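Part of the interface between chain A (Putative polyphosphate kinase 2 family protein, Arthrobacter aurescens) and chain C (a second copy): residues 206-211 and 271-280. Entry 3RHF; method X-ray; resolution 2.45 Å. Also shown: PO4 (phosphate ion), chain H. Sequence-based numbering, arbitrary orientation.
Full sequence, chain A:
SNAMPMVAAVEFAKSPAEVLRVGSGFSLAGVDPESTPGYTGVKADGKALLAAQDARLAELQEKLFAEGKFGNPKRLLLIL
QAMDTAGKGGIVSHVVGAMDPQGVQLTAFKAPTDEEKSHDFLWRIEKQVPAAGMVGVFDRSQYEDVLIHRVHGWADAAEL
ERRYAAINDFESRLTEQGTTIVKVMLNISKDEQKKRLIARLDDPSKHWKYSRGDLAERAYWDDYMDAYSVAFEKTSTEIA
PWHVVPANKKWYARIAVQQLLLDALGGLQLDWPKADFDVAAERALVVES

Chain A (206-211) KHWKYS
Chain C (271-280) DWPKADFDVA

Two copies of the protein meet where a compact turn of chain A lies against an extended segment of chain C, burying 406 Å² summed over both sides. In chain A, His A207 to Lys A209 have helical phi/psi (-53/-42, -54/-24, -91/-16), and the turn is closed by Lys A209 N to Lys A206 O and Tyr A210 N to His A207 O, both 3.0 Å; Tyr A210 then extends (-69/135). Chain C runs extended from Trp C272 to Ala C275 (phi -62 to -87, psi 131 to 148), kinks at Asp C276 (-97/56), and enters a helix at Val C279, with Asp C278 OD1 capping Ala C280 N (3.1 Å, weak). His A207 CA lies 5.7 Å from Ala C275 CA and Trp A208 CA 5.8 Å from Pro C273 CA, so the order is locally reversed.

Lys C274 starts away from chain A, but its chain (chi1 -150°, chi2 42°, chi3 -133°, chi4 139°) curls back so that NZ donates a weak hydrogen bond to His A207 ND1 (3.0 Å), whose in-plane lone pair suits this approach at the ring edge. Water 1 bridges the backbones, accepting from Trp A208 N and donating to Pro C273 O, each at 2.9 Å.

His A207 (chi1 m, chi2 156°) points toward chain C; Val C279 CG2 covers one ring face, and Ala C275 CB lies 4.0 Å from His A207 CB. Trp A208 (p, -88°) and Trp C272 (m, 116°) have planes 3° apart but slid, five- and six-membered ring centroids 5.5 Å apart, so van der Waals contact comes with little overlap: Trp A208 NE1 to Trp C272 CZ3 is 3.6 Å. Pro C273 CG packs 4.0 Å from Trp A208 CB, burying hydrocarbon surface. Tyr A210 (t, 89°) meets Phe C277 (p, 77°) obliquely, planes at 48°, CD2 of Tyr A210 4.0 Å from CZ of Phe C277.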

ATOM      1  N   LYS A 206       6.207 -19.624  -9.929  1.00 39.54           N
ATOM      2  CA  LYS A 206       6.961 -18.435 -10.383  1.00 38.65           C
ATOM      3  C   LYS A 206       7.221 -18.302 -11.870  1.00 36.87           C
ATOM      4  O   LYS A 206       7.813 -17.328 -12.280  1.00 35.88           O
ATOM      5  CB  LYS A 206       8.295 -18.324  -9.635  1.00 38.80           C
ATOM      6  CG  LYS A 206       8.077 -18.075  -8.168  1.00 42.57           C
ATOM      7  CD  LYS A 206       9.368 -17.873  -7.390  1.00 46.73           C
ATOM      8  CE  LYS A 206       9.077 -17.572  -5.896  1.00 50.03           C
ATOM      9  NZ  LYS A 206      10.397 -17.354  -5.192  1.00 52.52           N
ATOM     10  N   HIS A 207       6.785 -19.259 -12.686  1.00 37.24           N
ATOM     11  CA  HIS A 207       6.930 -19.137 -14.138  1.00 36.55           C
ATOM     12  C   HIS A 207       6.362 -17.843 -14.691  1.00 36.29           C
ATOM     13  O   HIS A 207       6.991 -17.222 -15.518  1.00 35.26           O
ATOM     14  CB  HIS A 207       6.284 -20.317 -14.825  1.00 37.57           C
ATOM     15  CG  HIS A 207       7.042 -21.588 -14.629  1.00 38.85           C
ATOM     16  ND1 HIS A 207       6.458 -22.831 -14.729  1.00 39.84           N
ATOM     17  CD2 HIS A 207       8.342 -21.806 -14.310  1.00 39.39           C
ATOM     18  CE1 HIS A 207       7.362 -23.760 -14.471  1.00 40.92           C
ATOM     19  NE2 HIS A 207       8.515 -23.166 -14.221  1.00 40.67           N
ATOM     20  N   TRP A 208       5.188 -17.410 -14.210  1.00 37.15           N
ATOM     21  CA  TRP A 208       4.595 -16.160 -14.714  1.00 37.53           C
ATOM     22  C   TRP A 208       5.542 -14.949 -14.615  1.00 37.70           C
ATOM     23  O   TRP A 208       5.375 -13.992 -15.366  1.00 38.04           O
ATOM     24  CB  TRP A 208       3.282 -15.839 -14.013  1.00 38.17           C
ATOM     25  CG  TRP A 208       3.443 -15.433 -12.619  1.00 36.87           C
ATOM     26  CD1 TRP A 208       3.491 -16.248 -11.556  1.00 37.75           C
ATOM     27  CD2 TRP A 208       3.573 -14.108 -12.119  1.00 35.32           C
ATOM     28  NE1 TRP A 208       3.644 -15.532 -10.416  1.00 36.65           N
ATOM     29  CE2 TRP A 208       3.694 -14.204 -10.731  1.00 36.02           C
ATOM     30  CE3 TRP A 208       3.614 -12.849 -12.713  1.00 36.65           C
ATOM     31  CZ2 TRP A 208       3.858 -13.091  -9.909  1.00 37.74           C
ATOM     32  CZ3 TRP A 208       3.774 -11.734 -11.899  1.00 38.88           C
ATOM     33  CH2 TRP A 208       3.892 -11.861 -10.512  1.00 38.70           C
ATOM     34  N   LYS A 209       6.515 -14.988 -13.709  1.00 37.08           N
ATOM     35  CA  LYS A 209       7.420 -13.852 -13.534  1.00 38.79           C
ATOM     36  C   LYS A 209       8.660 -13.924 -14.390  1.00 38.84           C
ATOM     37  O   LYS A 209       9.376 -12.950 -14.469  1.00 39.47           O
ATOM     38  CB  LYS A 209       7.959 -13.766 -12.099  1.00 38.92           C
ATOM     39  CG  LYS A 209       6.995 -13.392 -11.070  1.00 41.67           C
ATOM     40  CD  LYS A 209       7.461 -13.832  -9.646  1.00 45.07           C
ATOM     41  CE  LYS A 209       7.811 -12.639  -8.727  1.00 48.66           C
ATOM     42  NZ  LYS A 209       7.740 -13.042  -7.297  1.00 51.71           N
ATOM     43  N   TYR A 210       8.987 -15.082 -14.945  1.00 39.03           N
ATOM     44  CA  TYR A 210      10.279 -15.203 -15.618  1.00 39.14           C
ATOM     45  C   TYR A 210      10.272 -14.353 -16.892  1.00 40.79           C
ATOM     46  O   TYR A 210       9.308 -14.358 -17.640  1.00 40.90           O
ATOM     47  CB  TYR A 210      10.650 -16.652 -15.930  1.00 38.77           C
ATOM     48  CG  TYR A 210      11.919 -16.724 -16.744  1.00 38.77           C
ATOM     49  CD1 TYR A 210      13.152 -16.788 -16.135  1.00 35.72           C
ATOM     50  CD2 TYR A 210      11.877 -16.648 -18.124  1.00 38.90           C
ATOM     51  CE1 TYR A 210      14.309 -16.791 -16.868  1.00 35.56           C
ATOM     52  CE2 TYR A 210      13.012 -16.663 -18.857  1.00 39.76           C
ATOM     53  CZ  TYR A 210      14.240 -16.740 -18.241  1.00 38.91           C
ATOM     54  OH  TYR A 210      15.392 -16.791 -19.039  1.00 41.49           O
ATOM     55  N   SER A 211      11.340 -13.605 -17.116  1.00 41.87           N
ATOM     56  CA  SER A 211      11.437 -12.787 -18.314  1.00 44.16           C
ATOM     57  C   SER A 211      12.746 -13.061 -19.043  1.00 44.62           C
ATOM     58  O   SER A 211      13.825 -12.961 -18.449  1.00 43.91           O
ATOM     59  CB  SER A 211      11.371 -11.315 -17.955  1.00 45.00           C
ATOM     60  OG  SER A 211      11.395 -10.547 -19.143  1.00 47.68           O
TER
ATOM     61  N   ASP C 271      -5.476 -19.826 -10.684  1.00 40.17           N
ATOM     62  CA  ASP C 271      -4.211 -20.520 -10.570  1.00 41.72           C
ATOM     63  C   ASP C 271      -3.065 -19.743 -11.134  1.00 41.68           C
ATOM     64  O   ASP C 271      -3.252 -18.812 -11.812  1.00 42.47           O
ATOM     65  CB  ASP C 271      -4.244 -21.839 -11.282  1.00 42.93           C
ATOM     66  CG  ASP C 271      -3.746 -22.958 -10.436  1.00 46.02           C
ATOM     67  OD1 ASP C 271      -2.919 -22.774  -9.547  1.00 47.52           O
ATOM     68  OD2 ASP C 271      -4.202 -24.058 -10.660  1.00 52.03           O
ATOM     69  N   TRP C 272      -1.858 -20.171 -10.853  1.00 41.98           N
ATOM     70  CA  TRP C 272      -0.659 -19.653 -11.483  1.00 42.34           C
ATOM     71  C   TRP C 272      -0.677 -19.968 -12.969  1.00 43.12           C
ATOM     72  O   TRP C 272      -0.993 -21.087 -13.341  1.00 43.27           O
ATOM     73  CB  TRP C 272       0.550 -20.328 -10.910  1.00 42.68           C
ATOM     74  CG  TRP C 272       0.667 -20.243  -9.462  1.00 42.15           C
ATOM     75  CD1 TRP C 272       0.624 -21.272  -8.590  1.00 42.33           C
ATOM     76  CD2 TRP C 272       0.888 -19.064  -8.705  1.00 42.37           C
ATOM     77  NE1 TRP C 272       0.800 -20.813  -7.313  1.00 44.60           N
ATOM     78  CE2 TRP C 272       0.974 -19.455  -7.350  1.00 44.47           C
ATOM     79  CE3 TRP C 272       1.023 -17.714  -9.032  1.00 41.05           C
ATOM     80  CZ2 TRP C 272       1.201 -18.539  -6.311  1.00 43.03           C
ATOM     81  CZ3 TRP C 272       1.220 -16.806  -8.014  1.00 42.34           C
ATOM     82  CH2 TRP C 272       1.316 -17.217  -6.662  1.00 41.82           C
ATOM     83  N   PRO C 273      -0.375 -18.984 -13.822  1.00 43.62           N
ATOM     84  CA  PRO C 273      -0.281 -19.220 -15.232  1.00 45.12           C
ATOM     85  C   PRO C 273       0.803 -20.200 -15.606  1.00 46.72           C
ATOM     86  O   PRO C 273       1.862 -20.256 -14.983  1.00 44.96           O
ATOM     87  CB  PRO C 273       0.102 -17.857 -15.783  1.00 44.80           C
ATOM     88  CG  PRO C 273      -0.456 -16.961 -14.867  1.00 44.20           C
ATOM     89  CD  PRO C 273      -0.303 -17.553 -13.544  1.00 43.37           C
ATOM     90  N   LYS C 274       0.526 -20.930 -16.668  1.00 49.54           N
ATOM     91  CA  LYS C 274       1.462 -21.890 -17.185  1.00 52.56           C
ATOM     92  C   LYS C 274       2.385 -21.155 -18.140  1.00 53.07           C
ATOM     93  O   LYS C 274       1.959 -20.260 -18.862  1.00 52.68           O
ATOM     94  CB  LYS C 274       0.705 -23.046 -17.867  1.00 53.75           C
ATOM     95  CG  LYS C 274       1.417 -24.427 -17.809  1.00 59.32           C
ATOM     96  CD  LYS C 274       2.121 -24.849 -16.400  1.00 63.11           C
ATOM     97  CE  LYS C 274       3.602 -25.428 -16.594  1.00 63.72           C
ATOM     98  NZ  LYS C 274       4.510 -24.915 -15.529  1.00 62.31           N
ATOM     99  N   ALA C 275       3.668 -21.507 -18.094  1.00 54.69           N
ATOM    100  CA  ALA C 275       4.672 -20.937 -19.007  1.00 55.87           C
ATOM    101  C   ALA C 275       4.355 -21.363 -20.427  1.00 57.52           C
ATOM    102  O   ALA C 275       4.119 -22.551 -20.685  1.00 57.77           O
ATOM    103  CB  ALA C 275       6.064 -21.422 -18.633  1.00 55.33           C
ATOM    104  N   ASP C 276       4.352 -20.398 -21.343  1.00 59.13           N
ATOM    105  CA  ASP C 276       4.142 -20.675 -22.779  1.00 60.89           C
ATOM    106  C   ASP C 276       5.496 -20.750 -23.499  1.00 60.95           C
ATOM    107  O   ASP C 276       5.727 -20.005 -24.441  1.00 61.26           O
ATOM    108  CB  ASP C 276       3.241 -19.597 -23.427  1.00 61.54           C
ATOM    109  CG  ASP C 276       3.665 -18.181 -23.052  1.00 64.03           C
ATOM    110  OD1 ASP C 276       2.787 -17.277 -22.943  1.00 66.71           O
ATOM    111  OD2 ASP C 276       4.884 -17.991 -22.822  1.00 67.21           O
ATOM    112  N   PHE C 277       6.377 -21.636 -23.021  1.00 70.76           N
ATOM    113  CA  PHE C 277       7.725 -21.829 -23.565  1.00 69.88           C
ATOM    114  C   PHE C 277       8.417 -23.010 -22.881  1.00 66.70           C
ATOM    115  O   PHE C 277       8.031 -23.441 -21.796  1.00 64.18           O
ATOM    116  CB  PHE C 277       8.595 -20.567 -23.408  1.00 68.97           C
ATOM    117  CG  PHE C 277       8.868 -20.197 -21.982  1.00 65.81           C
ATOM    118  CD1 PHE C 277       9.817 -20.887 -21.242  1.00 62.78           C
ATOM    119  CD2 PHE C 277       8.154 -19.184 -21.363  1.00 65.79           C
ATOM    120  CE1 PHE C 277      10.052 -20.568 -19.926  1.00 60.72           C
ATOM    121  CE2 PHE C 277       8.386 -18.854 -20.033  1.00 62.30           C
ATOM    122  CZ  PHE C 277       9.330 -19.540 -19.318  1.00 60.71           C
ATOM    123  N   ASP C 278       9.476 -23.503 -23.516  1.00 66.82           N
ATOM    124  CA  ASP C 278      10.211 -24.672 -23.021  1.00 64.69           C
ATOM    125  C   ASP C 278      11.016 -24.275 -21.782  1.00 60.57           C
ATOM    126  O   ASP C 278      12.100 -23.681 -21.857  1.00 59.12           O
ATOM    127  CB  ASP C 278      11.096 -25.291 -24.139  1.00 66.80           C
ATOM    128  CG  ASP C 278      11.739 -26.660 -23.749  1.00 67.15           C
ATOM    129  OD1 ASP C 278      11.599 -27.120 -22.567  1.00 66.09           O
ATOM    130  OD2 ASP C 278      12.405 -27.261 -24.654  1.00 68.41           O
ATOM    131  N   VAL C 279      10.440 -24.606 -20.639  1.00 58.06           N
ATOM    132  CA  VAL C 279      11.084 -24.357 -19.371  1.00 55.46           C
ATOM    133  C   VAL C 279      12.479 -24.986 -19.349  1.00 54.58           C
ATOM    134  O   VAL C 279      13.450 -24.341 -18.951  1.00 54.38           O
ATOM    135  CB  VAL C 279      10.243 -24.881 -18.198  1.00 54.23           C
ATOM    136  CG1 VAL C 279      10.879 -24.465 -16.856  1.00 52.17           C
ATOM    137  CG2 VAL C 279       8.805 -24.357 -18.302  1.00 54.35           C
ATOM    138  N   ALA C 280      12.590 -26.224 -19.813  1.00 54.25           N
ATOM    139  CA  ALA C 280      13.855 -26.948 -19.711  1.00 53.01           C
ATOM    140  C   ALA C 280      14.954 -26.309 -20.555  1.00 52.50           C
ATOM    141  O   ALA C 280      16.127 -26.221 -20.125  1.00 51.83           O
ATOM    142  CB  ALA C 280      13.654 -28.430 -20.066  1.00 53.33           C
TER
HETATM  143  P   PO4 H 287      10.920 -13.952  -6.455  1.00 59.50           P
HETATM  144  O1  PO4 H 287      11.342 -14.649  -7.752  1.00 58.30           O
HETATM  145  O2  PO4 H 287       9.512 -14.416  -6.135  1.00 56.78           O
HETATM  146  O3  PO4 H 287      11.728 -14.396  -5.245  1.00 59.56           O
HETATM  147  O4  PO4 H 287      11.086 -12.441  -6.626  1.00 57.01           O
HETATM  148  O   HOH W   1       3.572 -19.433 -12.800  1.00 35.95           O